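Local coordinates for protein DyP (Bjerkandera adusta, PDB 3VXI) that probably catalyses the heme-dependent oxidation of dyes and other substrates with hydrogen peroxide, as a DyP-type peroxidase, and here also holds a bound ascorbic acid, at residues A190-G195 with P321-H326; F325-S330 with E358-I363; T184-Q189 with D284-N289. One frame throughout, in Å; residues are numbered along the deposited sequence.

Followed from the N terminus, 184-189 leads straight into 190-195, in the C-terminal half of the DyP-type peroxidase fold. Contact 3 closes first, when 284-289 returns to 184-189; contact 1 closes later, when 321-326 reaches 190-195, so the two loops cross. Both border the bound ascorbic acid. Contact 2 starts on F325 and H326, where contact 1 ends, reaches the ligand through the shared H326, and closes a short strand connection at 358-363. V185 packs on V191 between contacts 3 and 1, while G195 and S361 join contacts 1 and 2. Surface loops are thereby tied to the small parallel strand pair and to the antiparallel sheet whose R329 lies against the heme.

Contact 1: residues A190-G195 with P321-H326. With ASC (ascorbic acid), chain C.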
loop_
_atom_site.group_PDB
_atom_site.type_symbol
_atom_site.label_atom_id
_atom_site.label_comp_id
_atom_site.label_asym_id
_atom_site.label_seq_id
_atom_site.Cartn_x
_atom_site.Cartn_y
_atom_site.Cartn_z
ATOM N N ALA A 190 5.713 11.237 -10.578
ATOM C CA ALA A 190 4.645 11.340 -11.570
ATOM C C ALA A 190 3.659 12.416 -11.167
ATOM O O ALA A 190 3.307 12.540 -9.993
ATOM C CB ALA A 190 3.918 10.001 -11.704
ATOM N N VAL A 191 3.220 13.192 -12.148
ATOM C CA VAL A 191 2.184 14.186 -11.937
ATOM C C VAL A 191 0.961 13.727 -12.720
ATOM O O VAL A 191 1.036 13.515 -13.930
ATOM C CB VAL A 191 2.652 15.589 -12.381
ATOM C CG1 VAL A 191 1.521 16.598 -12.280
ATOM C CG2 VAL A 191 3.848 16.033 -11.535
ATOM N N VAL A 192 -0.157 13.560 -12.018
ATOM C CA VAL A 192 -1.374 13.011 -12.624
ATOM C C VAL A 192 -2.580 13.903 -12.309
ATOM O O VAL A 192 -2.552 14.656 -11.336
ATOM C CB VAL A 192 -1.641 11.538 -12.150
ATOM C CG1 VAL A 192 -0.466 10.604 -12.540
ATOM C CG2 VAL A 192 -1.944 11.486 -10.655
ATOM N N PRO A 193 -3.653 13.816 -13.128
ATOM C CA PRO A 193 -4.864 14.557 -12.782
ATOM C C PRO A 193 -5.486 13.950 -11.519
ATOM O O PRO A 193 -5.254 12.771 -11.233
ATOM C CB PRO A 193 -5.768 14.380 -14.016
ATOM C CG PRO A 193 -5.263 13.221 -14.721
ATOM C CD PRO A 193 -3.800 13.055 -14.381
ATOM N N PRO A 194 -6.238 14.755 -10.749
ATOM C CA PRO A 194 -6.692 14.311 -9.432
ATOM C C PRO A 194 -7.642 13.130 -9.471
ATOM O O PRO A 194 -7.727 12.385 -8.491
ATOM C CB PRO A 194 -7.397 15.547 -8.854
ATOM C CG PRO A 194 -7.693 16.424 -10.027
ATOM C CD PRO A 194 -6.588 16.163 -11.006
ATOM N N GLY A 195 -8.355 12.973 -10.588
ATOM C CA GLY A 195 -9.299 11.876 -10.739
ATOM C C GLY A 195 -8.661 10.511 -10.880
ATOM O O GLY A 195 -9.372 9.520 -10.929
ATOM N N PRO A 321 5.157 8.715 -19.875
ATOM C CA PRO A 321 4.237 8.927 -18.757
ATOM C C PRO A 321 2.836 8.408 -19.095
ATOM O O PRO A 321 2.348 8.564 -20.231
ATOM C CB PRO A 321 4.243 10.449 -18.562
ATOM C CG PRO A 321 5.485 10.934 -19.241
ATOM C CD PRO A 321 5.755 9.975 -20.357
ATOM N N VAL A 322 2.232 7.738 -18.117
ATOM C CA VAL A 322 0.874 7.201 -18.228
ATOM C C VAL A 322 0.191 7.501 -16.905
ATOM O O VAL A 322 0.697 7.128 -15.848
ATOM C CB VAL A 322 0.876 5.668 -18.514
ATOM C CG1 VAL A 322 -0.547 5.091 -18.447
ATOM C CG2 VAL A 322 1.502 5.378 -19.872
ATOM N N ASP A 323 -0.958 8.171 -16.957
ATOM C CA ASP A 323 -1.644 8.609 -15.731
ATOM C C ASP A 323 -2.318 7.470 -14.984
ATOM O O ASP A 323 -2.412 7.481 -13.756
ATOM C CB ASP A 323 -2.774 9.581 -16.063
ATOM C CG ASP A 323 -2.295 10.906 -16.615
ATOM O OD1 ASP A 323 -1.123 11.302 -16.406
ATOM O OD2 ASP A 323 -3.149 11.569 -17.243
ATOM N N THR A 324 -2.783 6.496 -15.754
ATOM C CA THR A 324 -3.921 5.647 -15.392
ATOM C C THR A 324 -3.717 4.698 -14.216
ATOM O O THR A 324 -4.678 4.382 -13.491
ATOM C CB THR A 324 -4.344 4.815 -16.630
ATOM O OG1 THR A 324 -4.418 5.680 -17.771
ATOM C CG2 THR A 324 -5.703 4.165 -16.427
ATOM N N PHE A 325 -2.476 4.257 -14.019
ATOM C CA PHE A 325 -2.218 3.149 -13.109
ATOM C C PHE A 325 -1.466 3.527 -11.856
ATOM O O PHE A 325 -0.968 2.648 -11.148
ATOM C CB PHE A 325 -1.529 2.008 -13.855
ATOM C CG PHE A 325 -2.158 1.702 -15.175
ATOM C CD1 PHE A 325 -3.420 1.110 -15.232
ATOM C CD2 PHE A 325 -1.506 2.031 -16.360
ATOM C CE1 PHE A 325 -4.026 0.836 -16.468
ATOM C CE2 PHE A 325 -2.108 1.764 -17.593
ATOM C CZ PHE A 325 -3.366 1.166 -17.639
ATOM N N HIS A 326 -1.404 4.826 -11.574
ATOM C CA HIS A 326 -0.767 5.301 -10.343
ATOM C C HIS A 326 -1.763 5.235 -9.202
ATOM O O HIS A 326 -2.966 5.360 -9.404
ATOM C CB HIS A 326 -0.248 6.736 -10.499
ATOM C CG HIS A 326 0.870 6.860 -11.489
ATOM N ND1 HIS A 326 2.184 6.595 -11.167
ATOM C CD2 HIS A 326 0.859 7.179 -12.804
ATOM C CE1 HIS A 326 2.937 6.759 -12.242
ATOM N NE2 HIS A 326 2.158 7.112 -13.249
HETATM C C1 ASC C . 6.452 7.630 -13.374
HETATM C C2 ASC C . 6.008 7.094 -14.588
HETATM C C3 ASC C . 6.721 7.726 -15.584
HETATM C C4 ASC C . 7.642 8.750 -14.956
HETATM C C5 ASC C . 7.148 10.162 -15.312
HETATM C C6 ASC C . 7.904 11.208 -14.481
HETATM O O1 ASC C . 6.060 7.340 -12.255
HETATM O O2 ASC C . 5.038 6.139 -14.781
HETATM O O3 ASC C . 6.645 7.501 -16.915
HETATM O O4 ASC C . 7.426 8.585 -13.540
HETATM O O5 ASC C . 5.728 10.275 -15.071
HETATM O O6 ASC C . 7.567 12.544 -14.884
#
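A190 lays its methyl over one face of the H326 imidazole, a CH-pi contact in which CB lies 3.8 Å from the ring centroid and 27° off the ring normal. The methyl is displaced toward the rim, so its nearest ring atom is CE1, with A190 CB 3.4 Å from H326 CE1. V192 adds a second apolar touch to the same ring: its CG1 branch comes to 3.7 Å from H326 CD2. With H326 CG anti to its own carbonyl carbon (chi1 -66°), the imidazole turns toward 190-192, with A190 CB over a face and V192 CG1 meeting CD2 obliquely.

A second kind of contact joins carboxylate to proline. The D323 side chain runs at about a right angle to P193, and D323 OD2 rests 3.3 Å from P193 CD, a van der Waals touch against the ring methylene next to the proline nitrogen. D323 also opens the type I turn that ends at H326, so the two residues meeting 190-193 are set at the two ends of one turn.

The ligand makes the third group. Ascorbic acid O1 sits at the edge of the imidazole, near its plane, 3.2 Å from H326 CE1, and its O3 is 3.4 Å from P321 CA; N313, a heme-binding residue, hydrogen-bonds the same ligand. An alanine in place of H326 would lose the ring, and A190 CB would probably be left without the face it covers, with a gap opened beside ascorbic acid O1.

In the fold, strand 191-192 pairs in parallel with strand 177-178 through backbone bonds to S177. The loop 321-326 runs between helix 308-312 and strand 328-334, and its F325 ring is anchored on F369 and W374 of helix 367-375.

Contact 2: residues F325-S330 with E358-I363. With HEM (protoporphyrin IX containing Fe), chain B; ASC (ascorbic acid), chain C.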
loop_
_atom_site.group_PDB
_atom_site.type_symbol
_atom_site.label_atom_id
_atom_site.label_comp_id
_atom_site.label_asym_id
_atom_site.label_seq_id
_atom_site.Cartn_x
_atom_site.Cartn_y
_atom_site.Cartn_z
ATOM N N PHE A 325 -2.476 4.257 -14.019
ATOM C CA PHE A 325 -2.218 3.149 -13.109
ATOM C C PHE A 325 -1.466 3.527 -11.856
ATOM O O PHE A 325 -0.968 2.648 -11.148
ATOM C CB PHE A 325 -1.529 2.008 -13.855
ATOM C CG PHE A 325 -2.158 1.702 -15.175
ATOM C CD1 PHE A 325 -3.420 1.110 -15.232
ATOM C CD2 PHE A 325 -1.506 2.031 -16.360
ATOM C CE1 PHE A 325 -4.026 0.836 -16.468
ATOM C CE2 PHE A 325 -2.108 1.764 -17.593
ATOM C CZ PHE A 325 -3.366 1.166 -17.639
ATOM N N HIS A 326 -1.404 4.826 -11.574
ATOM C CA HIS A 326 -0.767 5.301 -10.343
ATOM C C HIS A 326 -1.763 5.235 -9.202
ATOM O O HIS A 326 -2.966 5.360 -9.404
ATOM C CB HIS A 326 -0.248 6.736 -10.499
ATOM C CG HIS A 326 0.870 6.860 -11.489
ATOM N ND1 HIS A 326 2.184 6.595 -11.167
ATOM C CD2 HIS A 326 0.859 7.179 -12.804
ATOM C CE1 HIS A 326 2.937 6.759 -12.242
ATOM N NE2 HIS A 326 2.158 7.112 -13.249
ATOM N N ALA A 327 -1.253 5.053 -7.992
ATOM C CA ALA A 327 -2.099 4.989 -6.809
ATOM C C ALA A 327 -1.307 5.490 -5.609
ATOM O O ALA A 327 -0.075 5.458 -5.616
ATOM C CB ALA A 327 -2.576 3.568 -6.579
ATOM N N MET A 328 -2.021 5.983 -4.595
ATOM C CA MET A 328 -1.402 6.424 -3.342
ATOM C C MET A 328 -1.304 5.271 -2.369
ATOM O O MET A 328 -2.213 4.440 -2.303
ATOM C CB MET A 328 -2.261 7.499 -2.669
ATOM C CG MET A 328 -2.389 8.808 -3.420
ATOM S SD MET A 328 -0.823 9.682 -3.559
ATOM C CE MET A 328 -0.287 9.862 -1.865
ATOM N N ARG A 329 -0.228 5.230 -1.582
ATOM C CA ARG A 329 -0.104 4.197 -0.547
ATOM C C ARG A 329 0.078 4.811 0.825
ATOM O O ARG A 329 0.756 5.840 0.980
ATOM C CB ARG A 329 1.060 3.245 -0.840
ATOM C CG ARG A 329 0.849 2.373 -2.070
ATOM C CD ARG A 329 2.155 1.704 -2.537
ATOM N NE ARG A 329 3.169 2.736 -2.766
ATOM C CZ ARG A 329 4.344 2.823 -2.148
ATOM N NH1 ARG A 329 4.749 1.906 -1.281
ATOM N NH2 ARG A 329 5.135 3.850 -2.412
ATOM N N SER A 330 -0.534 4.172 1.823
ATOM C CA SER A 330 -0.400 4.614 3.209
ATOM C C SER A 330 -0.318 3.391 4.132
ATOM O O SER A 330 -1.095 3.238 5.083
ATOM C CB SER A 330 -1.568 5.520 3.591
ATOM O OG SER A 330 -1.254 6.241 4.774
ATOM N N GLU A 358 -3.882 1.081 -0.217
ATOM C CA GLU A 358 -3.673 1.729 -1.507
ATOM C C GLU A 358 -4.964 2.396 -1.972
ATOM O O GLU A 358 -6.028 1.765 -1.957
ATOM C CB GLU A 358 -3.176 0.722 -2.548
ATOM C CG GLU A 358 -2.575 1.387 -3.788
ATOM C CD GLU A 358 -1.806 0.427 -4.682
ATOM O OE1 GLU A 358 -2.067 -0.792 -4.631
ATOM O OE2 GLU A 358 -0.925 0.918 -5.436
ATOM N N TYR A 359 -4.848 3.661 -2.381
ATOM C CA TYR A 359 -6.000 4.459 -2.814
ATOM C C TYR A 359 -5.949 4.762 -4.299
ATOM O O TYR A 359 -4.903 5.127 -4.841
ATOM C CB TYR A 359 -6.063 5.798 -2.077
ATOM C CG TYR A 359 -6.255 5.709 -0.581
ATOM C CD1 TYR A 359 -7.509 5.421 -0.038
ATOM C CD2 TYR A 359 -5.195 5.969 0.296
ATOM C CE1 TYR A 359 -7.704 5.369 1.342
ATOM C CE2 TYR A 359 -5.376 5.912 1.677
ATOM C CZ TYR A 359 -6.628 5.599 2.195
ATOM O OH TYR A 359 -6.830 5.557 3.565
ATOM N N GLN A 360 -7.108 4.664 -4.944
ATOM C CA GLN A 360 -7.264 4.976 -6.359
ATOM C C GLN A 360 -8.750 5.173 -6.634
ATOM O O GLN A 360 -9.597 4.692 -5.872
ATOM C CB GLN A 360 -6.716 3.823 -7.232
ATOM C CG GLN A 360 -7.344 2.450 -6.932
ATOM C CD GLN A 360 -6.645 1.736 -5.794
ATOM O OE1 GLN A 360 -5.474 1.409 -5.901
ATOM N NE2 GLN A 360 -7.356 1.503 -4.694
ATOM N N SER A 361 -9.075 5.889 -7.708
ATOM C CA SER A 361 -10.479 6.078 -8.077
ATOM C C SER A 361 -11.065 4.817 -8.713
ATOM O O SER A 361 -12.260 4.562 -8.591
ATOM C CB SER A 361 -10.620 7.251 -9.037
ATOM O OG SER A 361 -9.878 6.986 -10.213
ATOM N N ILE A 362 -10.216 4.044 -9.386
ATOM C CA ILE A 362 -10.656 2.833 -10.066
ATOM C C ILE A 362 -9.812 1.665 -9.564
ATOM O O ILE A 362 -8.640 1.554 -9.906
ATOM C CB ILE A 362 -10.529 2.978 -11.605
ATOM C CG1 ILE A 362 -11.398 4.139 -12.112
ATOM C CG2 ILE A 362 -10.924 1.669 -12.299
ATOM C CD1 ILE A 362 -11.093 4.573 -13.572
ATOM N N ILE A 363 -10.402 0.823 -8.717
ATOM C CA ILE A 363 -9.662 -0.294 -8.110
ATOM C C ILE A 363 -8.928 -1.117 -9.173
ATOM O O ILE A 363 -7.749 -1.473 -9.007
ATOM C CB ILE A 363 -10.597 -1.187 -7.246
ATOM C CG1 ILE A 363 -11.139 -0.379 -6.061
ATOM C CG2 ILE A 363 -9.850 -2.449 -6.775
ATOM C CD1 ILE A 363 -12.155 -1.118 -5.187
HETATM C CHA HEM B . 6.989 0.455 -3.417
HETATM C CHB HEM B . 7.416 -2.904 0.033
HETATM C CHC HEM B . 3.147 -4.767 -1.277
HETATM C CHD HEM B . 2.725 -1.450 -4.760
HETATM C C1A HEM B . 7.496 -0.308 -2.400
HETATM C C2A HEM B . 8.780 -0.122 -1.763
HETATM C C3A HEM B . 8.875 -1.044 -0.796
HETATM C C4A HEM B . 7.672 -1.844 -0.810
HETATM C CMA HEM B . 10.064 -1.286 0.149
HETATM C CAA HEM B . 9.857 0.922 -2.145
HETATM C CBA HEM B . 9.589 2.300 -1.544
HETATM C CGA HEM B . 8.852 3.211 -2.497
HETATM O O1A HEM B . 9.188 3.245 -3.704
HETATM O O2A HEM B . 7.946 3.919 -2.045
HETATM C C1B HEM B . 6.301 -3.717 -0.009
HETATM C C2B HEM B . 6.003 -4.825 0.875
HETATM C C3B HEM B . 4.816 -5.331 0.513
HETATM C C4B HEM B . 4.328 -4.555 -0.601
HETATM C CMB HEM B . 6.917 -5.327 2.015
HETATM C CAB HEM B . 4.055 -6.515 1.144
HETATM C CBB HEM B . 4.241 -6.894 2.423
HETATM C C1C HEM B . 2.699 -4.075 -2.389
HETATM C C2C HEM B . 1.518 -4.391 -3.169
HETATM C C3C HEM B . 1.414 -3.473 -4.145
HETATM C C4C HEM B . 2.507 -2.548 -3.976
HETATM C CMC HEM B . 0.584 -5.585 -2.869
HETATM C CAC HEM B . 0.356 -3.319 -5.244
HETATM C CBC HEM B . -0.225 -4.410 -5.769
HETATM C C1D HEM B . 3.783 -0.596 -4.656
HETATM C C2D HEM B . 3.896 0.623 -5.420
HETATM C C3D HEM B . 5.209 1.206 -5.004
HETATM C C4D HEM B . 5.773 0.302 -4.031
HETATM C CMD HEM B . 2.924 1.242 -6.431
HETATM C CAD HEM B . 5.800 2.505 -5.545
HETATM C CBD HEM B . 6.467 2.158 -6.872
HETATM C CGD HEM B . 6.985 3.388 -7.566
HETATM O O1D HEM B . 8.158 3.317 -8.031
HETATM O O2D HEM B . 6.256 4.406 -7.680
HETATM N NA HEM B . 6.843 -1.369 -1.800
HETATM N NB HEM B . 5.262 -3.579 -0.906
HETATM N NC HEM B . 3.299 -2.951 -2.923
HETATM N ND HEM B . 4.890 -0.753 -3.818
HETATM FE FE HEM B . 5.103 -2.186 -2.377
HETATM C C1 ASC C . 6.452 7.630 -13.374
HETATM C C2 ASC C . 6.008 7.094 -14.588
HETATM C C3 ASC C . 6.721 7.726 -15.584
HETATM C C4 ASC C . 7.642 8.750 -14.956
HETATM C C5 ASC C . 7.148 10.162 -15.312
HETATM C C6 ASC C . 7.904 11.208 -14.481
HETATM O O1 ASC C . 6.060 7.340 -12.255
HETATM O O2 ASC C . 5.038 6.139 -14.781
HETATM O O3 ASC C . 6.645 7.501 -16.915
HETATM O O4 ASC C . 7.426 8.585 -13.540
HETATM O O5 ASC C . 5.728 10.275 -15.071
HETATM O O6 ASC C . 7.567 12.544 -14.884
HETATM O O HOH W 1 4.117 -0.926 -1.026
#
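M328 and Y359 form an antiparallel hydrogen-bonded pair, with M328 N donating to Y359 O at 3.0 Å and Y359 N returning a straighter bond (166°) to M328 O at 2.7 Å, while R329 and E358 next to them make a non-hydrogen-bonded pair. On the sheet face that carries R329 and E358, the two side chains cross obliquely, R329 CG 4.0 Å from E358 CG. E358 has CG anti to its backbone N (chi1 -164°) and runs on extended, which brings OE2 to 3.3 Å from A327 CB and OE1 to 3.6 Å from HEM CAC, on a heme vinyl group. The strands 328-334 and 353-360 belong to the four-stranded antiparallel sheet of the C-terminal ferredoxin-like half, in which 328-334 is an outermost strand and its R329 faces the heme. The R329 chain bends at chi3 and lays its guanidinium flat over the pyrrole carrying C3D and C4D. NH1 donates to water 1 at 2.9 Å, and this water is bound to the heme iron, with H308 the axial protein ligand; NH2 reaches HEM O2A of a propionate at 2.8 Å. A salt bridge from NH1 to D171 and a bond from NH2 to S174 O further fix the group's rotation, consistent with the distal arginine-aspartate pair of DyP peroxidases. On the face that carries M328 and Y359, the Y359 ring is met at its edge by S330 CB, from beyond the paired residues, 4.3 Å from CE2, and the hydroxyls of Y359 and S330 are hydrogen-bonded to the D14 carboxylate.

Contact 3: residues T184-Q189 with D284-N289; sequences TVFPGQ and DPQRNN. With ASC (ascorbic acid), chain C.
F186 meets P285 and Q286 where two surface loops lie side by side, one shaped by a type II turn from F186 to Q189, the other by an Asx turn in which D284 OD1 accepts from Q286 N. Leaving the backbone, F186 CB, CG and CD1 all stay 3.5 Å from P285 O. The ring edge at F186 CE1 meets the Q286 amide, CE1 3.6 Å from NE2, with ring and amide planes 70° apart. At the tip, F186 CZ lies 3.9 Å from P285 CB, which covers one ring face in a CH-pi contact, 16° off the normal. Q189 OE1 accepts from F186 N, nearly straight at 169°, linking the first and last residues of the turn. G188 stands at the third turn position with positive phi; a CB there would collide with N289 O. N289 carries the contact inward, its OD1 hydrogen-bonded to the heme-binding R315. Between the loops sits water 2, which donates to P187 O at 2.8 Å and to P285 O at 2.9 Å, and accepts from N289 N at 2.8 Å.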
loop_
_atom_site.group_PDB
_atom_site.type_symbol
_atom_site.label_atom_id
_atom_site.label_comp_id
_atom_site.label_asym_id
_atom_site.label_seq_id
_atom_site.Cartn_x
_atom_site.Cartn_y
_atom_site.Cartn_z
ATOM N N THR A 184 4.699 20.314 -3.257
ATOM C CA THR A 184 6.041 20.122 -3.794
ATOM C C THR A 184 6.102 18.822 -4.604
ATOM O O THR A 184 5.620 17.777 -4.153
ATOM C CB THR A 184 7.108 20.118 -2.676
ATOM O OG1 THR A 184 6.887 18.999 -1.807
ATOM C CG2 THR A 184 7.044 21.407 -1.861
ATOM N N VAL A 185 6.672 18.911 -5.806
ATOM C CA VAL A 185 6.874 17.754 -6.687
ATOM C C VAL A 185 8.376 17.466 -6.777
ATOM O O VAL A 185 9.176 18.344 -7.124
ATOM C CB VAL A 185 6.281 17.991 -8.109
ATOM C CG1 VAL A 185 6.585 16.812 -9.043
ATOM C CG2 VAL A 185 4.767 18.253 -8.037
ATOM N N PHE A 186 8.755 16.240 -6.441
ATOM C CA PHE A 186 10.159 15.822 -6.452
ATOM C C PHE A 186 10.593 15.362 -7.836
ATOM O O PHE A 186 9.762 14.908 -8.624
ATOM C CB PHE A 186 10.376 14.698 -5.436
ATOM C CG PHE A 186 10.165 15.126 -4.018
ATOM C CD1 PHE A 186 11.000 16.072 -3.440
ATOM C CD2 PHE A 186 9.149 14.570 -3.252
ATOM C CE1 PHE A 186 10.822 16.472 -2.125
ATOM C CE2 PHE A 186 8.958 14.972 -1.922
ATOM C CZ PHE A 186 9.792 15.919 -1.364
ATOM N N PRO A 187 11.892 15.505 -8.158
ATOM C CA PRO A 187 12.384 15.005 -9.443
ATOM C C PRO A 187 12.053 13.518 -9.632
ATOM O O PRO A 187 12.338 12.688 -8.757
ATOM C CB PRO A 187 13.897 15.231 -9.349
ATOM C CG PRO A 187 14.027 16.404 -8.431
ATOM C CD PRO A 187 12.944 16.219 -7.409
ATOM N N GLY A 188 11.412 13.198 -10.751
ATOM C CA GLY A 188 11.065 11.809 -11.079
ATOM C C GLY A 188 9.675 11.387 -10.625
ATOM O O GLY A 188 9.199 10.308 -10.973
ATOM N N GLN A 189 9.025 12.240 -9.837
ATOM C CA GLN A 189 7.679 11.966 -9.347
ATOM C C GLN A 189 6.670 12.156 -10.470
ATOM O O GLN A 189 6.762 13.120 -11.223
ATOM C CB GLN A 189 7.359 12.908 -8.187
ATOM C CG GLN A 189 6.159 12.493 -7.385
ATOM C CD GLN A 189 5.900 13.347 -6.159
ATOM O OE1 GLN A 189 6.503 14.408 -5.954
ATOM N NE2 GLN A 189 4.984 12.881 -5.327
ATOM N N ASP A 284 17.633 11.144 0.368
ATOM C CA ASP A 284 17.452 12.443 -0.281
ATOM C C ASP A 284 16.260 12.417 -1.248
ATOM O O ASP A 284 16.374 11.876 -2.345
ATOM C CB ASP A 284 18.732 12.832 -1.035
ATOM C CG ASP A 284 18.658 14.224 -1.650
ATOM O OD1 ASP A 284 17.630 14.914 -1.476
ATOM O OD2 ASP A 284 19.637 14.616 -2.317
ATOM N N PRO A 285 15.111 13.011 -0.860
ATOM C CA PRO A 285 13.954 12.937 -1.761
ATOM C C PRO A 285 14.134 13.735 -3.061
ATOM O O PRO A 285 13.340 13.591 -3.992
ATOM C CB PRO A 285 12.812 13.516 -0.915
ATOM C CG PRO A 285 13.477 14.409 0.041
ATOM C CD PRO A 285 14.801 13.770 0.369
ATOM N N GLN A 286 15.179 14.558 -3.132
ATOM C CA GLN A 286 15.479 15.300 -4.356
ATOM C C GLN A 286 16.152 14.433 -5.403
ATOM O O GLN A 286 16.258 14.829 -6.560
ATOM C CB GLN A 286 16.355 16.519 -4.050
ATOM C CG GLN A 286 15.675 17.570 -3.193
ATOM C CD GLN A 286 14.481 18.224 -3.883
ATOM O OE1 GLN A 286 14.428 18.323 -5.111
ATOM N NE2 GLN A 286 13.524 18.691 -3.084
ATOM N N ARG A 287 16.601 13.248 -4.988
ATOM C CA ARG A 287 17.341 12.347 -5.865
ATOM C C ARG A 287 16.802 10.928 -5.903
ATOM O O ARG A 287 16.926 10.255 -6.924
ATOM C CB ARG A 287 18.804 12.282 -5.442
ATOM C CG ARG A 287 19.564 13.556 -5.642
ATOM C CD ARG A 287 21.022 13.299 -5.366
ATOM N NE ARG A 287 21.282 13.112 -3.938
ATOM C CZ ARG A 287 22.334 12.471 -3.436
ATOM N NH1 ARG A 287 23.251 11.947 -4.245
ATOM N NH2 ARG A 287 22.467 12.359 -2.123
ATOM N N ASN A 288 16.216 10.466 -4.803
ATOM C CA ASN A 288 15.889 9.042 -4.685
ATOM C C ASN A 288 14.752 8.554 -5.571
ATOM O O ASN A 288 14.490 7.347 -5.628
ATOM C CB ASN A 288 15.657 8.620 -3.225
ATOM C CG ASN A 288 14.413 9.253 -2.620
ATOM O OD1 ASN A 288 13.567 9.808 -3.329
ATOM N ND2 ASN A 288 14.291 9.164 -1.295
ATOM N N ASN A 289 14.089 9.472 -6.270
ATOM C CA ASN A 289 13.039 9.057 -7.200
ATOM C C ASN A 289 13.310 9.471 -8.641
ATOM O O ASN A 289 12.461 9.270 -9.522
ATOM C CB ASN A 289 11.658 9.534 -6.730
ATOM C CG ASN A 289 10.576 8.511 -7.017
ATOM O OD1 ASN A 289 10.868 7.331 -7.186
ATOM N ND2 ASN A 289 9.319 8.963 -7.070
HETATM C C1 ASC C . 6.452 7.630 -13.374
HETATM C C2 ASC C . 6.008 7.094 -14.588
HETATM C C3 ASC C . 6.721 7.726 -15.584
HETATM C C4 ASC C . 7.642 8.750 -14.956
HETATM C C5 ASC C . 7.148 10.162 -15.312
HETATM C C6 ASC C . 7.904 11.208 -14.481
HETATM O O1 ASC C . 6.060 7.340 -12.255
HETATM O O2 ASC C . 5.038 6.139 -14.781
HETATM O O3 ASC C . 6.645 7.501 -16.915
HETATM O O4 ASC C . 7.426 8.585 -13.540
HETATM O O5 ASC C . 5.728 10.275 -15.071
HETATM O O6 ASC C . 7.567 12.544 -14.884
HETATM O O HOH W 2 13.895 12.265 -6.528
#